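Local coordinates for shikimate dehydrogenase (NADP(+)) (Listeria monocytogenes, PDB 3TNL), which probably catalyses the reversible NADPH-linked reduction of 3-dehydroshikimate to shikimate, a step on the way to chorismate and the aromatic amino acids, at residues B[30-35]-B[55-60]; B[168-173]-B[179-184]; B[115-120]-B[198-203]. One frame throughout, in Å; residues are numbered along the deposited sequence.

The three contacts come from two sheet-based parts of the chain and from the junction between them. Contact 1 belongs to the substrate-binding domain: the loop before strand 38-44 meets helix 52-63, at the interface with the second subunit. Contact 2 lies in the Rossmann-type half, where helix 164-175 packs on strand 180-185 of the parallel sheet. Contact 3 bridges the two, joining helix 113-118 to helix 191-204. Contact 1 comes first along the chain, its centre about 38 Å from that of contact 2; both segments of contact 2 then fall between those of contact 3. The centres of contacts 2 and 3 are about 10 Å apart, and Leu-117 and Val-118 against Ile-171 bring the two halves together.

Contact 1. Residues B[30-35]-B[55-60]; sequences TERITG and MHNEAF
Arg-32 reaches out of the loop before strand 38-44 and brings its guanidinium up to helix 52-63, at Asn-57 and Phe-60. Along the helix, Asn-57 comes first. Its OD1 lies 3.7 Å from Arg-32 NH1, near the guanidinium plane and at its edge, while the two side chains cross at about a right angle and the amide plane is turned 56° from the guanidinium. This is a polar neighbourhood, not a direct bond: Asn-57 OD1 accepts a hydrogen bond from Tyr-69 N, which ties the helix to strand 67-73. An amide suits this buried place because ND2 has a hydrogen-bond partner as well, leaving neither polar atom unpaired. The backbone of Asn-57 is also near, its O 3.9 Å from Arg-32 NH1. One turn on, Phe-60 offers CB, 4.3 Å from Arg-32 NH1. Its ring turns away from the arginine and meets Phe-297 of helix 286-301; phenylalanine suits a buried place where it packs on Phe-297, Thr-301 and Tyr-69.

Arginine fits because its chain is long and its head has several N-H groups. CG lies between the backbone N and carbonyl carbon (chi1 70°), and from there the chain runs extended to NE, spanning backbones whose nearest CA atoms, Arg-32 CA and Phe-60 CA, stand 10.8 Å apart. The head is held by other partners: NH2 bonds to Tyr-67 O, and NH1 forms a salt bridge with Glu-31 of the second subunit. The arginine head is thus probably fixed less by the helix than by Tyr-67 O and the reciprocal Glu-31/Arg-32 bridges between subunits.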
loop_
_atom_site.group_PDB
_atom_site.type_symbol
_atom_site.label_atom_id
_atom_site.label_comp_id
_atom_site.label_asym_id
_atom_site.label_seq_id
_atom_site.Cartn_x
_atom_site.Cartn_y
_atom_site.Cartn_z
ATOM N N THR B 30 5.026 -15.579 10.981
ATOM C CA THR B 30 5.247 -16.107 9.637
ATOM C C THR B 30 5.011 -15.058 8.542
ATOM O O THR B 30 5.488 -15.199 7.423
ATOM C CB THR B 30 4.406 -17.383 9.354
ATOM O OG1 THR B 30 3.015 -17.102 9.521
ATOM C CG2 THR B 30 4.817 -18.518 10.296
ATOM N N GLU B 31 4.276 -14.016 8.868
ATOM C CA GLU B 31 4.032 -12.957 7.905
ATOM C C GLU B 31 5.291 -12.113 7.736
ATOM O O GLU B 31 5.815 -11.559 8.715
ATOM C CB GLU B 31 2.889 -12.068 8.392
ATOM C CG GLU B 31 1.505 -12.738 8.310
ATOM C CD GLU B 31 0.997 -12.828 6.883
ATOM O OE1 GLU B 31 0.804 -13.950 6.371
ATOM O OE2 GLU B 31 0.826 -11.762 6.256
ATOM N N ARG B 32 5.736 -11.946 6.497
ATOM C CA ARG B 32 6.949 -11.169 6.244
ATOM C C ARG B 32 6.710 -9.656 6.246
ATOM O O ARG B 32 7.657 -8.879 6.297
ATOM C CB ARG B 32 7.580 -11.543 4.890
ATOM C CG ARG B 32 6.807 -11.114 3.651
ATOM C CD ARG B 32 7.587 -11.445 2.384
ATOM N NE ARG B 32 6.903 -11.051 1.145
ATOM C CZ ARG B 32 6.984 -9.848 0.563
ATOM N NH1 ARG B 32 6.333 -9.620 -0.567
ATOM N NH2 ARG B 32 7.711 -8.880 1.102
ATOM N N ILE B 33 5.444 -9.253 6.194
ATOM C CA ILE B 33 5.112 -7.843 6.182
ATOM C C ILE B 33 5.162 -7.289 7.581
ATOM O O ILE B 33 4.542 -7.842 8.503
ATOM C CB ILE B 33 3.690 -7.592 5.658
ATOM C CG1 ILE B 33 3.521 -8.171 4.253
ATOM C CG2 ILE B 33 3.382 -6.094 5.692
ATOM C CD1 ILE B 33 4.541 -7.689 3.232
ATOM N N THR B 34 5.922 -6.210 7.755
ATOM C CA THR B 34 6.017 -5.510 9.034
ATOM C C THR B 34 5.869 -4.003 8.781
ATOM O O THR B 34 5.553 -3.590 7.674
ATOM C CB THR B 34 7.370 -5.744 9.736
ATOM O OG1 THR B 34 8.418 -5.070 9.013
ATOM C CG2 THR B 34 7.675 -7.226 9.842
ATOM N N GLY B 35 6.090 -3.196 9.823
ATOM C CA GLY B 35 6.116 -1.750 9.660
ATOM C C GLY B 35 7.254 -1.250 8.782
ATOM O O GLY B 35 7.227 -0.110 8.359
ATOM N N MET B 55 3.952 -11.664 -9.854
ATOM C CA MET B 55 5.306 -11.561 -10.351
ATOM C C MET B 55 6.212 -10.785 -9.391
ATOM O O MET B 55 7.263 -11.290 -8.992
ATOM C CB MET B 55 5.311 -10.908 -11.732
ATOM C CG MET B 55 6.674 -10.424 -12.216
ATOM S SD MET B 55 6.786 -10.022 -13.992
ATOM C CE MET B 55 5.565 -8.722 -14.122
ATOM N N HIS B 56 5.836 -9.558 -9.030
ATOM C CA HIS B 56 6.739 -8.760 -8.201
ATOM C C HIS B 56 6.840 -9.251 -6.768
ATOM O O HIS B 56 7.926 -9.246 -6.195
ATOM C CB HIS B 56 6.383 -7.271 -8.279
ATOM C CG HIS B 56 6.659 -6.696 -9.626
ATOM N ND1 HIS B 56 7.950 -6.496 -10.088
ATOM C CD2 HIS B 56 5.832 -6.367 -10.642
ATOM C CE1 HIS B 56 7.891 -6.040 -11.323
ATOM N NE2 HIS B 56 6.621 -5.932 -11.678
ATOM N N ASN B 57 5.735 -9.694 -6.183
ATOM C CA ASN B 57 5.805 -10.207 -4.811
ATOM C C ASN B 57 6.668 -11.469 -4.708
ATOM O O ASN B 57 7.432 -11.640 -3.772
ATOM C CB ASN B 57 4.396 -10.412 -4.243
ATOM C CG ASN B 57 3.740 -9.114 -3.912
ATOM O OD1 ASN B 57 4.402 -8.236 -3.393
ATOM N ND2 ASN B 57 2.453 -8.973 -4.225
ATOM N N GLU B 58 6.559 -12.335 -5.695
ATOM C CA GLU B 58 7.410 -13.547 -5.726
ATOM C C GLU B 58 8.870 -13.128 -5.877
ATOM O O GLU B 58 9.748 -13.710 -5.230
ATOM C CB GLU B 58 6.978 -14.503 -6.834
ATOM C CG GLU B 58 5.644 -15.187 -6.550
ATOM C CD GLU B 58 5.707 -16.286 -5.511
ATOM O OE1 GLU B 58 4.636 -16.642 -4.993
ATOM O OE2 GLU B 58 6.807 -16.813 -5.242
ATOM N N ALA B 59 9.150 -12.106 -6.702
ATOM C CA ALA B 59 10.512 -11.620 -6.883
ATOM C C ALA B 59 11.040 -10.996 -5.588
ATOM O O ALA B 59 12.169 -11.280 -5.155
ATOM C CB ALA B 59 10.585 -10.583 -8.078
ATOM N N PHE B 60 10.228 -10.153 -4.947
ATOM C CA PHE B 60 10.673 -9.533 -3.707
ATOM C C PHE B 60 11.002 -10.602 -2.661
ATOM O O PHE B 60 12.044 -10.524 -1.996
ATOM C CB PHE B 60 9.621 -8.613 -3.100
ATOM C CG PHE B 60 9.248 -7.435 -3.930
ATOM C CD1 PHE B 60 10.189 -6.683 -4.584
ATOM C CD2 PHE B 60 7.922 -7.030 -3.977
ATOM C CE1 PHE B 60 9.830 -5.556 -5.292
ATOM C CE2 PHE B 60 7.544 -5.869 -4.675
ATOM C CZ PHE B 60 8.498 -5.164 -5.383
#

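Contact 2. Residues B[168-173]-B[179-184]; sequences AICIQA and KEISIF
Helix 168-173 and strand 180-184 run nearly antiparallel, their N-to-C directions 164° apart and their axes 9.7 Å from each other at closest approach. Cys-170 and Ile-181 have the nearest backbones, 7.3 Å from CA to CA, and this pair sets the level at which the side chains meet.

Cys-170 points at the strand and lays its sulfur against two isoleucines: SG is 3.9 Å from Ile-183 CD1 and 4.1 Å from Ile-181 CG2. Ile-181 divides its work between its branches. The CG2 methyl meets that sulfur, whereas the longer branch, extended at chi2 178°, carries CD1 up to the helix, 3.9 Å from Ala-173 CB. There CD1 sits tightly against the backbone oxygen Cys-170 O, a close van der Waals contact of 3.3 Å. Small residues suit the helix here, because Cys-170 and Ala-173, almost one turn apart, let the branched strand residues come close; beta-branched isoleucine, in turn, suits an extended strand and fills the layer between sheet and helix.

This is the helix-on-sheet packing of a Rossmann beta-alpha-beta unit, made of strand 156-160, helix 164-175 and strand 180-185. The side chain of Ile-183 is about 8 Å from the bound NAD. Around the contact, Cys-170 also touches Ile-159 of strand 156-160 and both Thr-197 and Ile-201 of helix 191-204, Ile-183 touches Val-198 of that helix, and Ala-173 meets Met-142 of helix 137-147.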
loop_
_atom_site.group_PDB
_atom_site.type_symbol
_atom_site.label_atom_id
_atom_site.label_comp_id
_atom_site.label_asym_id
_atom_site.label_seq_id
_atom_site.Cartn_x
_atom_site.Cartn_y
_atom_site.Cartn_z
ATOM N N ALA B 168 4.161 1.608 -28.367
ATOM C CA ALA B 168 5.366 1.489 -27.578
ATOM C C ALA B 168 6.421 0.644 -28.278
ATOM O O ALA B 168 7.597 0.996 -28.266
ATOM C CB ALA B 168 5.039 0.919 -26.207
ATOM N N ILE B 169 6.007 -0.449 -28.925
ATOM C CA ILE B 169 6.928 -1.302 -29.632
ATOM C C ILE B 169 7.525 -0.579 -30.826
ATOM O O ILE B 169 8.741 -0.635 -31.056
ATOM C CB ILE B 169 6.226 -2.618 -30.110
ATOM C CG1 ILE B 169 5.975 -3.540 -28.927
ATOM C CG2 ILE B 169 7.086 -3.378 -31.174
ATOM C CD1 ILE B 169 4.954 -4.649 -29.211
ATOM N N CYS B 170 6.682 0.115 -31.587
ATOM C CA CYS B 170 7.198 0.822 -32.781
ATOM C C CYS B 170 8.206 1.904 -32.421
ATOM O O CYS B 170 9.281 1.971 -33.029
ATOM C CB CYS B 170 6.085 1.446 -33.597
ATOM S SG CYS B 170 5.033 0.296 -34.501
ATOM N N ILE B 171 7.850 2.743 -31.442
ATOM C CA ILE B 171 8.717 3.835 -30.999
ATOM C C ILE B 171 10.005 3.275 -30.461
ATOM O O ILE B 171 11.090 3.671 -30.879
ATOM C CB ILE B 171 8.027 4.684 -29.901
ATOM C CG1 ILE B 171 6.861 5.452 -30.503
ATOM C CG2 ILE B 171 9.008 5.683 -29.269
ATOM C CD1 ILE B 171 7.274 6.446 -31.551
ATOM N N GLN B 172 9.892 2.318 -29.558
ATOM C CA GLN B 172 11.115 1.732 -28.935
ATOM C C GLN B 172 12.021 1.051 -29.982
ATOM O O GLN B 172 13.249 1.186 -29.964
ATOM C CB GLN B 172 10.829 0.740 -27.801
ATOM C CG GLN B 172 12.055 0.539 -26.955
ATOM C CD GLN B 172 12.430 1.812 -26.192
ATOM O OE1 GLN B 172 11.628 2.330 -25.416
ATOM N NE2 GLN B 172 13.644 2.323 -26.425
ATOM N N ALA B 173 11.401 0.337 -30.914
ATOM C CA ALA B 173 12.157 -0.341 -31.962
ATOM C C ALA B 173 12.937 0.705 -32.763
ATOM O O ALA B 173 14.120 0.519 -33.026
ATOM C CB ALA B 173 11.219 -1.134 -32.878
ATOM N N LYS B 179 15.768 -0.414 -38.660
ATOM C CA LYS B 179 15.959 0.466 -39.829
ATOM C C LYS B 179 14.680 0.947 -40.493
ATOM O O LYS B 179 14.607 2.085 -40.969
ATOM C CB LYS B 179 16.846 -0.246 -40.873
ATOM C CG LYS B 179 17.224 0.572 -42.123
ATOM C CD LYS B 179 17.888 -0.313 -43.199
ATOM C CE LYS B 179 18.382 0.539 -44.359
ATOM N NZ LYS B 179 17.305 1.396 -44.893
ATOM N N GLU B 180 13.682 0.070 -40.538
ATOM C CA GLU B 180 12.421 0.384 -41.193
ATOM C C GLU B 180 11.291 -0.295 -40.460
ATOM O O GLU B 180 11.462 -1.424 -39.998
ATOM C CB GLU B 180 12.431 -0.211 -42.609
ATOM C CG GLU B 180 13.603 0.162 -43.494
ATOM C CD GLU B 180 13.544 -0.583 -44.831
ATOM O OE1 GLU B 180 14.008 -1.760 -44.882
ATOM O OE2 GLU B 180 13.104 0.062 -45.825
ATOM N N ILE B 181 10.169 0.382 -40.370
ATOM C CA ILE B 181 8.969 -0.168 -39.752
ATOM C C ILE B 181 7.775 0.106 -40.643
ATOM O O ILE B 181 7.505 1.251 -41.008
ATOM C CB ILE B 181 8.697 0.445 -38.347
ATOM C CG1 ILE B 181 9.873 0.118 -37.411
ATOM C CG2 ILE B 181 7.404 -0.086 -37.772
ATOM C CD1 ILE B 181 9.772 0.690 -36.021
ATOM N N SER B 182 7.073 -0.956 -41.016
ATOM C CA SER B 182 5.853 -0.866 -41.766
ATOM C C SER B 182 4.687 -1.290 -40.875
ATOM O O SER B 182 4.619 -2.439 -40.438
ATOM C CB SER B 182 5.884 -1.694 -43.027
ATOM O OG SER B 182 6.878 -1.160 -43.906
ATOM N N ILE B 183 3.794 -0.333 -40.625
ATOM C CA ILE B 183 2.629 -0.538 -39.759
ATOM C C ILE B 183 1.386 -0.759 -40.599
ATOM O O ILE B 183 1.148 -0.040 -41.579
ATOM C CB ILE B 183 2.373 0.712 -38.876
ATOM C CG1 ILE B 183 3.653 1.115 -38.112
ATOM C CG2 ILE B 183 1.142 0.512 -37.946
ATOM C CD1 ILE B 183 3.581 2.482 -37.419
ATOM N N PHE B 184 0.586 -1.743 -40.187
ATOM C CA PHE B 184 -0.702 -2.035 -40.799
ATOM C C PHE B 184 -1.775 -1.956 -39.726
ATOM O O PHE B 184 -1.639 -2.522 -38.652
ATOM C CB PHE B 184 -0.742 -3.403 -41.459
ATOM C CG PHE B 184 0.054 -3.468 -42.724
ATOM C CD1 PHE B 184 -0.581 -3.479 -43.941
ATOM C CD2 PHE B 184 1.448 -3.521 -42.689
ATOM C CE1 PHE B 184 0.151 -3.528 -45.113
ATOM C CE2 PHE B 184 2.187 -3.573 -43.849
ATOM C CZ PHE B 184 1.535 -3.550 -45.071
#

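Contact 3. Residues B[115-120]-B[198-203]; sequences AELVGA and VEKINS
Lys-200, on helix 191-204 of the Rossmann-type coenzyme-binding half, stretches across to the C-terminal end of helix 113-118, where the carbonyl oxygen of Leu-117 takes its ammonium and the leucine side chain packs on its methylenes. The contact therefore joins two helices from different halves of the enzyme.

The polar part is a lysine bonded to a carbonyl oxygen at a helix end. Lys-200 NZ donates a hydrogen bond of 3.0 Å to Leu-117 O, approaching in the carbonyl plane with a C=O...N angle of 157°; Val-118 O lies 3.1 Å from the same Lys-200 NZ. Carbonyls in the last turn of a helix lack some of the amide partners found further back, and the helix dipole probably adds to the attraction for a positive group. The lysine chain is extended beyond CG, which gives it the length to arrive there. Gly-119 follows with positive phi (87°), where a CB would be jammed against the carbonyl oxygen of Val-118, which is why glycine belongs here; its N bonds back to Ala-115 O.

The apolar part runs alongside. Leu-117 and Lys-200 lie side by side, pointing opposite ways, so that Leu-117 CD1 rests on the root of the lysine, 3.9 Å from Lys-200 CB. Leucine suits this place: it covers the lysine's methylenes and also packs on Ile-171 of helix 164-175.

A third interaction stays within helix 191-204, near its end. Ser-203 OG donates to Glu-199 O at 2.8 Å, while Ser-203 N reaches the same oxygen from the opposite face of the carbonyl plane.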
loop_
_atom_site.group_PDB
_atom_site.type_symbol
_atom_site.label_atom_id
_atom_site.label_comp_id
_atom_site.label_asym_id
_atom_site.label_seq_id
_atom_site.Cartn_x
_atom_site.Cartn_y
_atom_site.Cartn_z
ATOM N N ALA B 115 9.225 7.599 -22.929
ATOM C CA ALA B 115 7.939 7.962 -22.361
ATOM C C ALA B 115 7.452 9.267 -22.953
ATOM O O ALA B 115 6.254 9.435 -23.243
ATOM C CB ALA B 115 8.003 8.058 -20.842
ATOM N N GLU B 116 8.370 10.219 -23.107
ATOM C CA GLU B 116 8.053 11.507 -23.703
ATOM C C GLU B 116 7.575 11.317 -25.148
ATOM O O GLU B 116 6.503 11.776 -25.528
ATOM C CB GLU B 116 9.305 12.401 -23.676
ATOM C CG GLU B 116 9.162 13.764 -24.382
ATOM C CD GLU B 116 8.212 14.716 -23.688
ATOM O OE1 GLU B 116 8.280 14.844 -22.447
ATOM O OE2 GLU B 116 7.428 15.388 -24.393
ATOM N N LEU B 117 8.348 10.579 -25.936
ATOM C CA LEU B 117 8.036 10.429 -27.370
ATOM C C LEU B 117 6.796 9.573 -27.597
ATOM O O LEU B 117 5.958 9.894 -28.426
ATOM C CB LEU B 117 9.246 9.906 -28.141
ATOM C CG LEU B 117 9.133 9.819 -29.658
ATOM C CD1 LEU B 117 8.778 11.165 -30.281
ATOM C CD2 LEU B 117 10.431 9.287 -30.213
ATOM N N VAL B 118 6.664 8.475 -26.866
ATOM C CA VAL B 118 5.480 7.640 -26.998
ATOM C C VAL B 118 4.234 8.397 -26.522
ATOM O O VAL B 118 3.164 8.312 -27.119
ATOM C CB VAL B 118 5.598 6.332 -26.200
ATOM C CG1 VAL B 118 4.251 5.586 -26.160
ATOM C CG2 VAL B 118 6.694 5.420 -26.765
ATOM N N GLY B 119 4.381 9.139 -25.432
ATOM C CA GLY B 119 3.256 9.830 -24.836
ATOM C C GLY B 119 2.495 8.971 -23.856
ATOM O O GLY B 119 1.307 9.223 -23.568
ATOM N N ALA B 120 3.133 7.913 -23.381
ATOM C CA ALA B 120 2.536 7.019 -22.379
ATOM C C ALA B 120 3.594 6.651 -21.339
ATOM O O ALA B 120 4.779 6.579 -21.619
ATOM C CB ALA B 120 1.986 5.745 -23.026
ATOM N N VAL B 198 4.002 7.329 -37.060
ATOM C CA VAL B 198 4.830 7.457 -38.253
ATOM C C VAL B 198 5.569 8.802 -38.267
ATOM O O VAL B 198 6.761 8.837 -38.557
ATOM C CB VAL B 198 3.991 7.289 -39.528
ATOM C CG1 VAL B 198 4.788 7.728 -40.782
ATOM C CG2 VAL B 198 3.538 5.814 -39.645
ATOM N N GLU B 199 4.842 9.897 -37.994
ATOM C CA GLU B 199 5.405 11.247 -37.988
ATOM C C GLU B 199 6.517 11.340 -36.939
ATOM O O GLU B 199 7.596 11.867 -37.223
ATOM C CB GLU B 199 4.272 12.244 -37.743
ATOM C CG GLU B 199 4.553 13.716 -37.892
ATOM C CD GLU B 199 3.285 14.548 -37.642
ATOM O OE1 GLU B 199 3.335 15.782 -37.835
ATOM O OE2 GLU B 199 2.230 13.962 -37.258
ATOM N N LYS B 200 6.262 10.820 -35.743
ATOM C CA LYS B 200 7.270 10.813 -34.668
ATOM C C LYS B 200 8.527 10.038 -35.046
ATOM O O LYS B 200 9.654 10.502 -34.852
ATOM C CB LYS B 200 6.698 10.179 -33.399
ATOM C CG LYS B 200 5.632 10.964 -32.678
ATOM C CD LYS B 200 5.068 10.133 -31.552
ATOM C CE LYS B 200 3.979 10.826 -30.761
ATOM N NZ LYS B 200 3.349 9.859 -29.808
ATOM N N ILE B 201 8.361 8.824 -35.550
ATOM C CA ILE B 201 9.504 8.046 -35.919
ATOM C C ILE B 201 10.341 8.714 -37.023
ATOM O O ILE B 201 11.574 8.778 -36.933
ATOM C CB ILE B 201 9.062 6.628 -36.356
ATOM C CG1 ILE B 201 8.473 5.911 -35.136
ATOM C CG2 ILE B 201 10.236 5.868 -36.982
ATOM C CD1 ILE B 201 7.840 4.514 -35.404
ATOM N N ASN B 202 9.682 9.178 -38.071
ATOM C CA ASN B 202 10.413 9.775 -39.216
ATOM C C ASN B 202 11.065 11.105 -38.884
ATOM O O ASN B 202 12.079 11.458 -39.485
ATOM C CB ASN B 202 9.492 9.938 -40.424
ATOM C CG ASN B 202 9.139 8.612 -41.061
ATOM O OD1 ASN B 202 9.901 7.651 -40.957
ATOM N ND2 ASN B 202 7.982 8.555 -41.725
ATOM N N SER B 203 10.494 11.829 -37.935
ATOM C CA SER B 203 11.067 13.137 -37.577
ATOM C C SER B 203 12.100 13.065 -36.445
ATOM O O SER B 203 13.052 13.872 -36.437
ATOM C CB SER B 203 9.966 14.163 -37.269
ATOM O OG SER B 203 9.243 13.853 -36.095
#